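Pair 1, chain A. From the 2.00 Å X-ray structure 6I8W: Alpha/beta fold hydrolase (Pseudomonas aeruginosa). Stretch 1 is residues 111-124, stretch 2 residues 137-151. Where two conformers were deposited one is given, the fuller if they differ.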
# COMPACT_ATOMS: atom_id res chain seq x y z
N ASP A 111 -6.76 -13.55 1.66
CA ASP A 111 -7.86 -12.93 0.92
C ASP A 111 -8.24 -11.60 1.57
O ASP A 111 -8.01 -11.39 2.76
CB ASP A 111 -9.07 -13.86 0.88
CG ASP A 111 -9.71 -14.02 2.23
OD1 ASP A 111 -9.26 -14.89 3.01
OD2 ASP A 111 -10.65 -13.26 2.54
N VAL A 112 -8.86 -10.71 0.80
CA VAL A 112 -9.10 -9.35 1.29
C VAL A 112 -10.15 -9.32 2.41
O VAL A 112 -10.18 -8.40 3.22
CB VAL A 112 -9.54 -8.42 0.14
CG1 VAL A 112 -8.39 -8.19 -0.82
CG2 VAL A 112 -10.76 -8.99 -0.59
N GLY A 113 -11.02 -10.33 2.44
CA GLY A 113 -12.01 -10.44 3.49
C GLY A 113 -11.39 -10.72 4.86
O GLY A 113 -11.67 -10.04 5.84
N THR A 114 -10.52 -11.72 4.91
CA THR A 114 -9.75 -12.02 6.11
C THR A 114 -8.86 -10.82 6.49
O THR A 114 -8.76 -10.44 7.65
CB THR A 114 -8.89 -13.29 5.90
OG1 THR A 114 -9.73 -14.36 5.47
CG2 THR A 114 -8.16 -13.68 7.17
N GLN A 115 -8.22 -10.21 5.50
CA GLN A 115 -7.35 -9.06 5.78
C GLN A 115 -8.15 -7.88 6.37
O GLN A 115 -7.69 -7.22 7.29
CB GLN A 115 -6.62 -8.63 4.51
CG GLN A 115 -5.56 -9.63 4.03
CD GLN A 115 -4.25 -9.54 4.84
OE1 GLN A 115 -4.26 -9.55 6.07
NE2 GLN A 115 -3.14 -9.42 4.14
N ALA A 116 -9.36 -7.64 5.87
CA ALA A 116 -10.19 -6.54 6.39
C ALA A 116 -10.51 -6.76 7.88
O ALA A 116 -10.56 -5.81 8.65
CB ALA A 116 -11.47 -6.38 5.58
N GLU A 117 -10.73 -8.00 8.29
CA GLU A 117 -10.97 -8.27 9.70
C GLU A 117 -9.71 -8.06 10.55
O GLU A 117 -9.79 -7.56 11.67
CB GLU A 117 -11.51 -9.69 9.90
CG GLU A 117 -12.89 -9.86 9.32
CD GLU A 117 -13.79 -8.67 9.62
OE1 GLU A 117 -14.00 -8.35 10.82
OE2 GLU A 117 -14.27 -8.03 8.66
N ARG A 118 -8.54 -8.42 10.02
CA ARG A 118 -7.29 -8.16 10.72
C ARG A 118 -7.07 -6.65 10.92
O ARG A 118 -6.58 -6.22 11.96
CB ARG A 118 -6.10 -8.78 9.96
CG ARG A 118 -6.14 -10.33 9.84
CD ARG A 118 -4.81 -10.89 9.31
NE ARG A 118 -4.82 -12.36 9.23
CZ ARG A 118 -4.78 -13.05 8.09
NH1 ARG A 118 -4.73 -12.41 6.93
NH2 ARG A 118 -4.80 -14.38 8.12
N VAL A 119 -7.42 -5.85 9.92
CA VAL A 119 -7.23 -4.40 10.01
C VAL A 119 -8.15 -3.82 11.09
O VAL A 119 -7.73 -2.96 11.87
CB VAL A 119 -7.49 -3.69 8.67
CG1 VAL A 119 -7.41 -2.18 8.85
CG2 VAL A 119 -6.49 -4.14 7.61
N ALA A 120 -9.39 -4.30 11.14
CA ALA A 120 -10.31 -3.87 12.19
C ALA A 120 -9.80 -4.28 13.57
O ALA A 120 -9.86 -3.49 14.52
CB ALA A 120 -11.69 -4.43 11.95
N ASN A 121 -9.30 -5.50 13.69
CA ASN A 121 -8.71 -5.96 14.95
C ASN A 121 -7.47 -5.13 15.31
O ASN A 121 -7.20 -4.87 16.49
CB ASN A 121 -8.33 -7.44 14.87
CG ASN A 121 -9.54 -8.36 14.78
OD1 ASN A 121 -10.65 -7.98 15.12
ND2 ASN A 121 -9.32 -9.59 14.30
N PHE A 122 -6.70 -4.74 14.30
CA PHE A 122 -5.53 -3.87 14.50
C PHE A 122 -5.94 -2.49 15.03
O PHE A 122 -5.31 -1.96 15.94
CB PHE A 122 -4.74 -3.73 13.19
CG PHE A 122 -3.72 -2.59 13.20
CD1 PHE A 122 -2.46 -2.77 13.76
CD2 PHE A 122 -4.01 -1.37 12.61
CE1 PHE A 122 -1.51 -1.72 13.74
CE2 PHE A 122 -3.08 -0.32 12.60
CZ PHE A 122 -1.84 -0.50 13.17
N ALA A 123 -6.98 -1.90 14.46
CA ALA A 123 -7.43 -0.60 14.94
C ALA A 123 -7.81 -0.68 16.42
O ALA A 123 -7.41 0.17 17.22
CB ALA A 123 -8.61 -0.08 14.09
N ALA A 124 -8.53 -1.74 16.80
CA ALA A 124 -8.87 -1.93 18.21
C ALA A 124 -7.61 -2.11 19.06
O ALA A 124 -7.54 -1.61 20.19
CB ALA A 124 -9.82 -3.14 18.39
N SER A 137 -5.17 0.18 -4.19
CA SER A 137 -5.20 -1.10 -4.88
C SER A 137 -5.77 -2.22 -4.00
O SER A 137 -6.91 -2.15 -3.56
CB SER A 137 -3.79 -1.44 -5.36
OG SER A 137 -3.80 -2.43 -6.38
N MET A 138 -4.98 -3.27 -3.76
CA MET A 138 -5.42 -4.36 -2.87
C MET A 138 -5.86 -3.80 -1.50
O MET A 138 -6.82 -4.29 -0.90
CB MET A 138 -4.31 -5.39 -2.67
CG MET A 138 -4.72 -6.53 -1.72
SD MET A 138 -3.32 -7.53 -1.16
CE MET A 138 -2.48 -6.37 -0.08
N GLY A 139 -5.15 -2.79 -1.00
CA GLY A 139 -5.49 -2.15 0.26
C GLY A 139 -6.81 -1.38 0.20
O GLY A 139 -7.52 -1.24 1.19
N GLY A 140 -7.13 -0.85 -0.98
CA GLY A 140 -8.42 -0.19 -1.18
C GLY A 140 -9.54 -1.21 -1.19
O GLY A 140 -10.63 -0.96 -0.68
N HIS A 141 -9.27 -2.37 -1.78
CA HIS A 141 -10.24 -3.47 -1.80
C HIS A 141 -10.59 -3.85 -0.35
O HIS A 141 -11.76 -3.97 0.02
CB HIS A 141 -9.66 -4.67 -2.57
CG HIS A 141 -10.67 -5.72 -2.92
ND1 HIS A 141 -10.38 -6.80 -3.73
CD2 HIS A 141 -11.98 -5.86 -2.58
CE1 HIS A 141 -11.46 -7.55 -3.87
NE2 HIS A 141 -12.44 -7.00 -3.18
N ILE A 142 -9.55 -4.00 0.46
CA ILE A 142 -9.66 -4.28 1.89
C ILE A 142 -10.38 -3.16 2.67
O ILE A 142 -11.24 -3.42 3.50
CB ILE A 142 -8.25 -4.51 2.49
CG1 ILE A 142 -7.66 -5.83 1.98
CG2 ILE A 142 -8.29 -4.45 4.02
CD1 ILE A 142 -6.12 -5.92 2.16
N ALA A 143 -10.00 -1.91 2.40
CA ALA A 143 -10.62 -0.77 3.08
C ALA A 143 -12.12 -0.69 2.79
O ALA A 143 -12.91 -0.37 3.67
CB ALA A 143 -9.96 0.53 2.65
N ALA A 144 -12.50 -0.95 1.55
CA ALA A 144 -13.92 -0.90 1.20
C ALA A 144 -14.71 -1.94 2.00
O ALA A 144 -15.80 -1.65 2.48
CB ALA A 144 -14.11 -1.11 -0.29
N LEU A 145 -14.14 -3.13 2.18
CA LEU A 145 -14.85 -4.17 2.94
C LEU A 145 -14.97 -3.82 4.42
O LEU A 145 -15.99 -4.09 5.05
CB LEU A 145 -14.18 -5.54 2.77
CG LEU A 145 -14.32 -6.16 1.39
CD1 LEU A 145 -13.51 -7.44 1.30
CD2 LEU A 145 -15.79 -6.40 1.04
N TYR A 146 -13.91 -3.24 4.98
CA TYR A 146 -13.94 -2.75 6.35
C TYR A 146 -15.10 -1.75 6.50
O TYR A 146 -15.92 -1.88 7.42
CB TYR A 146 -12.59 -2.10 6.68
CG TYR A 146 -12.32 -1.67 8.12
CD1 TYR A 146 -13.34 -1.57 9.07
CD2 TYR A 146 -11.04 -1.32 8.52
CE1 TYR A 146 -13.07 -1.16 10.37
CE2 TYR A 146 -10.77 -0.91 9.82
CZ TYR A 146 -11.79 -0.83 10.73
OH TYR A 146 -11.49 -0.41 12.02
N ALA A 147 -15.18 -0.78 5.60
CA ALA A 147 -16.23 0.24 5.64
C ALA A 147 -17.63 -0.35 5.49
O ALA A 147 -18.59 0.16 6.07
CB ALA A 147 -15.99 1.31 4.56
N ALA A 148 -17.75 -1.41 4.70
CA ALA A 148 -19.06 -2.03 4.47
C ALA A 148 -19.46 -2.88 5.67
O ALA A 148 -20.64 -3.00 5.98
CB ALA A 148 -19.04 -2.88 3.20
N ARG A 149 -18.47 -3.46 6.33
CA ARG A 149 -18.71 -4.37 7.45
C ARG A 149 -18.82 -3.68 8.80
O ARG A 149 -19.51 -4.15 9.69
CB ARG A 149 -17.61 -5.43 7.51
CG ARG A 149 -17.64 -6.41 6.37
CD ARG A 149 -16.38 -7.24 6.36
NE ARG A 149 -16.40 -8.28 5.34
CZ ARG A 149 -15.40 -9.13 5.15
NH1 ARG A 149 -14.30 -9.04 5.90
NH2 ARG A 149 -15.49 -10.06 4.20
N HIS A 150 -18.14 -2.55 8.95
CA HIS A 150 -18.12 -1.86 10.24
C HIS A 150 -18.44 -0.39 10.07
O HIS A 150 -17.59 0.45 10.35
CB HIS A 150 -16.75 -2.02 10.92
CG HIS A 150 -16.35 -3.44 11.15
ND1 HIS A 150 -16.89 -4.21 12.17
CD2 HIS A 150 -15.47 -4.24 10.51
CE1 HIS A 150 -16.35 -5.41 12.14
NE2 HIS A 150 -15.49 -5.46 11.14
N PRO A 151 -19.67 -0.07 9.64
CA PRO A 151 -20.00 1.32 9.31
C PRO A 151 -19.90 2.24 10.53
O PRO A 151 -19.62 3.42 10.37
CB PRO A 151 -21.44 1.24 8.80
CG PRO A 151 -21.77 -0.23 8.68
CD PRO A 151 -20.85 -0.95 9.59

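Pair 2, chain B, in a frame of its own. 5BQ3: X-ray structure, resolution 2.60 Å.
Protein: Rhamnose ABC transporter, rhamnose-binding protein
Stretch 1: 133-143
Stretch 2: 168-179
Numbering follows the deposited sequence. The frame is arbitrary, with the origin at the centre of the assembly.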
# COMPACT_ATOMS: atom_id res chain seq x y z
N GLU B 133 -1.75 4.81 -6.45
CA GLU B 133 -1.07 4.95 -7.74
C GLU B 133 0.34 5.50 -7.46
O GLU B 133 0.49 6.40 -6.62
CB GLU B 133 -1.91 5.85 -8.70
CG GLU B 133 -1.17 6.51 -9.86
CD GLU B 133 -0.58 5.61 -10.93
OE1 GLU B 133 -1.23 4.60 -11.29
OE2 GLU B 133 0.52 5.94 -11.43
N SER B 134 1.37 4.94 -8.12
CA SER B 134 2.79 5.24 -7.96
C SER B 134 3.12 6.75 -8.03
O SER B 134 3.76 7.26 -7.11
CB SER B 134 3.62 4.49 -9.00
OG SER B 134 4.94 4.28 -8.55
N LYS B 135 2.68 7.45 -9.09
CA LYS B 135 2.92 8.89 -9.28
C LYS B 135 2.23 9.74 -8.18
O LYS B 135 2.74 10.81 -7.84
CB LYS B 135 2.44 9.34 -10.67
CG LYS B 135 2.98 10.70 -11.12
CD LYS B 135 2.32 11.17 -12.41
CE LYS B 135 2.53 12.64 -12.68
NZ LYS B 135 3.91 12.94 -13.15
N GLN B 136 1.10 9.26 -7.63
CA GLN B 136 0.36 9.96 -6.58
C GLN B 136 1.10 9.89 -5.25
O GLN B 136 1.01 10.84 -4.47
CB GLN B 136 -1.07 9.42 -6.45
CG GLN B 136 -2.05 10.38 -5.77
CD GLN B 136 -2.17 11.72 -6.46
OE1 GLN B 136 -2.46 11.83 -7.66
NE2 GLN B 136 -1.94 12.79 -5.71
N VAL B 137 1.85 8.80 -4.99
CA VAL B 137 2.65 8.63 -3.77
C VAL B 137 3.74 9.71 -3.75
O VAL B 137 3.91 10.40 -2.74
CB VAL B 137 3.25 7.20 -3.65
CG1 VAL B 137 4.15 7.07 -2.42
CG2 VAL B 137 2.15 6.14 -3.61
N ALA B 138 4.42 9.89 -4.89
CA ALA B 138 5.49 10.86 -5.11
C ALA B 138 4.99 12.29 -4.94
O ALA B 138 5.71 13.11 -4.36
CB ALA B 138 6.06 10.67 -6.49
N ILE B 139 3.78 12.59 -5.45
CA ILE B 139 3.14 13.91 -5.38
C ILE B 139 2.81 14.23 -3.92
O ILE B 139 3.17 15.31 -3.45
CB ILE B 139 1.90 13.98 -6.32
CG1 ILE B 139 2.35 14.14 -7.79
CG2 ILE B 139 0.93 15.11 -5.93
CD1 ILE B 139 1.33 13.73 -8.86
N THR B 140 2.19 13.27 -3.19
CA THR B 140 1.81 13.39 -1.78
C THR B 140 3.03 13.75 -0.94
O THR B 140 2.97 14.70 -0.16
CB THR B 140 1.13 12.10 -1.30
OG1 THR B 140 0.01 11.83 -2.14
CG2 THR B 140 0.66 12.17 0.16
N MSE B 141 4.15 13.02 -1.13
CA MSE B 141 5.41 13.23 -0.43
C MSE B 141 6.02 14.60 -0.73
O MSE B 141 6.37 15.31 0.21
CB MSE B 141 6.39 12.11 -0.74
CG MSE B 141 5.96 10.79 -0.12
SE MSE B 141 7.37 9.52 0.02
CE MSE B 141 7.58 9.07 -1.91
N LEU B 142 6.07 15.01 -2.02
CA LEU B 142 6.57 16.33 -2.42
C LEU B 142 5.70 17.46 -1.84
O LEU B 142 6.25 18.49 -1.48
CB LEU B 142 6.62 16.47 -3.94
CG LEU B 142 7.75 15.75 -4.66
CD1 LEU B 142 7.42 15.61 -6.12
CD2 LEU B 142 9.07 16.47 -4.48
N ASP B 143 4.37 17.24 -1.75
CA ASP B 143 3.42 18.20 -1.18
C ASP B 143 3.68 18.43 0.31
O ASP B 143 3.63 19.57 0.75
CB ASP B 143 1.97 17.73 -1.39
CG ASP B 143 1.30 18.18 -2.68
OD1 ASP B 143 2.02 18.64 -3.60
OD2 ASP B 143 0.06 18.07 -2.78
N ASN B 168 12.41 3.12 -5.92
CA ASN B 168 13.10 3.72 -7.07
C ASN B 168 12.10 4.34 -8.06
O ASN B 168 12.44 5.32 -8.73
CB ASN B 168 14.00 2.71 -7.78
CG ASN B 168 15.20 2.26 -6.97
OD1 ASN B 168 15.64 2.91 -6.02
ND2 ASN B 168 15.75 1.11 -7.34
N ALA B 169 10.87 3.79 -8.13
CA ALA B 169 9.80 4.30 -8.97
C ALA B 169 9.26 5.62 -8.41
O ALA B 169 9.09 6.57 -9.18
CB ALA B 169 8.68 3.27 -9.08
N TRP B 170 9.02 5.69 -7.07
CA TRP B 170 8.52 6.90 -6.39
C TRP B 170 9.55 8.03 -6.41
O TRP B 170 9.17 9.19 -6.59
CB TRP B 170 8.10 6.62 -4.93
CG TRP B 170 7.07 5.54 -4.74
CD1 TRP B 170 5.96 5.30 -5.51
CD2 TRP B 170 7.00 4.61 -3.65
NE1 TRP B 170 5.25 4.24 -5.00
CE2 TRP B 170 5.85 3.80 -3.85
CE3 TRP B 170 7.80 4.37 -2.52
CZ2 TRP B 170 5.50 2.77 -2.97
CZ3 TRP B 170 7.46 3.33 -1.66
CH2 TRP B 170 6.32 2.55 -1.88
N ILE B 171 10.86 7.69 -6.24
CA ILE B 171 11.99 8.64 -6.26
C ILE B 171 12.11 9.24 -7.68
O ILE B 171 12.29 10.46 -7.79
CB ILE B 171 13.31 7.98 -5.77
CG1 ILE B 171 13.26 7.71 -4.24
CG2 ILE B 171 14.56 8.81 -6.13
CD1 ILE B 171 14.18 6.60 -3.73
N LYS B 172 12.00 8.41 -8.74
CA LYS B 172 12.09 8.85 -10.14
C LYS B 172 10.96 9.84 -10.47
O LYS B 172 11.24 10.88 -11.08
CB LYS B 172 12.07 7.65 -11.11
CG LYS B 172 12.14 8.00 -12.61
CD LYS B 172 13.49 8.58 -13.05
CE LYS B 172 13.41 9.15 -14.44
NZ LYS B 172 14.61 9.95 -14.79
N PHE B 173 9.71 9.56 -10.03
CA PHE B 173 8.58 10.48 -10.24
C PHE B 173 8.81 11.79 -9.49
O PHE B 173 8.50 12.86 -10.01
CB PHE B 173 7.24 9.84 -9.82
CG PHE B 173 6.62 8.85 -10.79
CD1 PHE B 173 6.21 9.25 -12.06
CD2 PHE B 173 6.36 7.54 -10.40
CE1 PHE B 173 5.62 8.34 -12.94
CE2 PHE B 173 5.76 6.64 -11.27
CZ PHE B 173 5.39 7.04 -12.54
N MSE B 174 9.39 11.70 -8.27
CA MSE B 174 9.74 12.85 -7.43
C MSE B 174 10.77 13.74 -8.12
O MSE B 174 10.56 14.95 -8.20
CB MSE B 174 10.27 12.38 -6.07
CG MSE B 174 9.17 12.18 -5.03
SE MSE B 174 9.87 11.79 -3.26
CE MSE B 174 10.77 13.50 -2.89
N GLU B 175 11.85 13.14 -8.66
CA GLU B 175 12.94 13.82 -9.37
C GLU B 175 12.45 14.49 -10.65
O GLU B 175 12.90 15.59 -10.97
CB GLU B 175 14.09 12.84 -9.69
CG GLU B 175 14.91 12.45 -8.47
CD GLU B 175 16.00 11.42 -8.72
OE1 GLU B 175 15.67 10.26 -9.06
OE2 GLU B 175 17.19 11.77 -8.52
N ASP B 176 11.51 13.84 -11.37
CA ASP B 176 10.91 14.35 -12.61
C ASP B 176 10.02 15.57 -12.33
O ASP B 176 10.02 16.51 -13.13
CB ASP B 176 10.08 13.25 -13.30
CG ASP B 176 10.86 12.10 -13.90
OD1 ASP B 176 12.06 12.29 -14.22
OD2 ASP B 176 10.27 11.01 -14.08
N GLU B 177 9.27 15.55 -11.21
CA GLU B 177 8.36 16.61 -10.78
C GLU B 177 9.13 17.85 -10.32
O GLU B 177 8.68 18.97 -10.57
CB GLU B 177 7.44 16.12 -9.66
CG GLU B 177 6.26 15.28 -10.14
CD GLU B 177 5.11 16.02 -10.80
OE1 GLU B 177 4.89 17.21 -10.46
OE2 GLU B 177 4.41 15.40 -11.62
N ILE B 178 10.29 17.66 -9.67
CA ILE B 178 11.16 18.74 -9.20
C ILE B 178 11.72 19.51 -10.42
O ILE B 178 11.76 20.74 -10.41
CB ILE B 178 12.28 18.19 -8.26
CG1 ILE B 178 11.69 17.81 -6.89
CG2 ILE B 178 13.46 19.17 -8.11
CD1 ILE B 178 12.47 16.78 -6.09
N ALA B 179 12.11 18.77 -11.47
CA ALA B 179 12.66 19.33 -12.71
C ALA B 179 11.58 19.98 -13.58
O ALA B 179 11.87 20.97 -14.26
CB ALA B 179 13.38 18.25 -13.50

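Where do the two contacts differ most sharply? They differ in how charge is placed at one matched position, Arg149(A) in pair 1 and Glu177(B) in pair 2. In pair 1 the cation stands on the second helix: Arg149(A) NH1 donates to Gly113(A) O at 2.8 Å and to Glu117(A) OE2 at 2.9 Å, the latter bond being part of a salt bridge. In pair 2 the anion stands there instead, and Lys135(B) NZ reaches Glu177(B) OE2 at 2.9 Å in a salt bridge. The lysine occupies the position of Gly113(A), which has no side chain; the arginine meets that residue at its backbone carbonyl. The acidic partner in pair 1 comes one turn later, at Glu117(A), where pair 2 has Ile139(B). Glu117(A) also accepts a hydrogen bond through OE1 from His150(A) NE2 at 3.3 Å; pair 2 has the apolar Ile178(B) at the position of that histidine.

What backbone geometry do they share? Two helices cross at -67° in pair 1 and -60° in pair 2, with axes approaching to 8.4 Å and 8.2 Å. Fourteen central residues superpose with an RMSD of 0.5 Å, and the buried surfaces are nearly equal, 685 and 678 Å². The tightest backbone approach falls at matched positions: Ala116(A) CA lies 5.1 Å from Ile142(A) CA, and Ala138(B) CA lies 5.1 Å from Trp170(B) CA.

Why does alanine suit the crossing point in both? Its single methyl points toward the partner helix and fits against backbone as well as side chains. Ala116(A) CB is 3.6 Å from Ile142(A) O and sits in a hole among Ile142(A), Leu145(A), Tyr146(A) and Arg149(A). Ala138(B) CB comes to 3.4 Å from Trp170(B) O and also packs on Phe173(B) CB at 3.6 Å. The small residue thus lets the helices lie close while larger neighbours fill the space around it.

How do different side chains fill the flanks? At one end, Val112(A) is a knob among Met138(A), His141(A), Ile142(A) and Leu145(A), its CG2 lying 3.6 Å from the centroid of the His141(A) ring, over the face. Its counterpart Ser134(B) is smaller, but the aromatic residues of pair 2 reach it: OG is 3.4 Å from Trp170(B) CD1 and 3.7 Å from Phe173(B) CE2. Val137(B) covers a face of the indole, and Lys135(B) CB lies over a face of the Phe173(B) ring, so the lysine combines apolar packing with its salt bridge. Farther along, bulk is divided differently between the helices. Pair 1 sets the large Tyr146(A) against the small Ala120(A), whose CB lies 3.8 Å from Tyr146(A) CZ, over the ring face. Pair 2 matches these with selenomethionine Met174(B) and Leu142(B), in contact through Leu142(B) CD2 and Met174(B) CE at 3.8 Å: two flexible chains in place of a ring over a methyl.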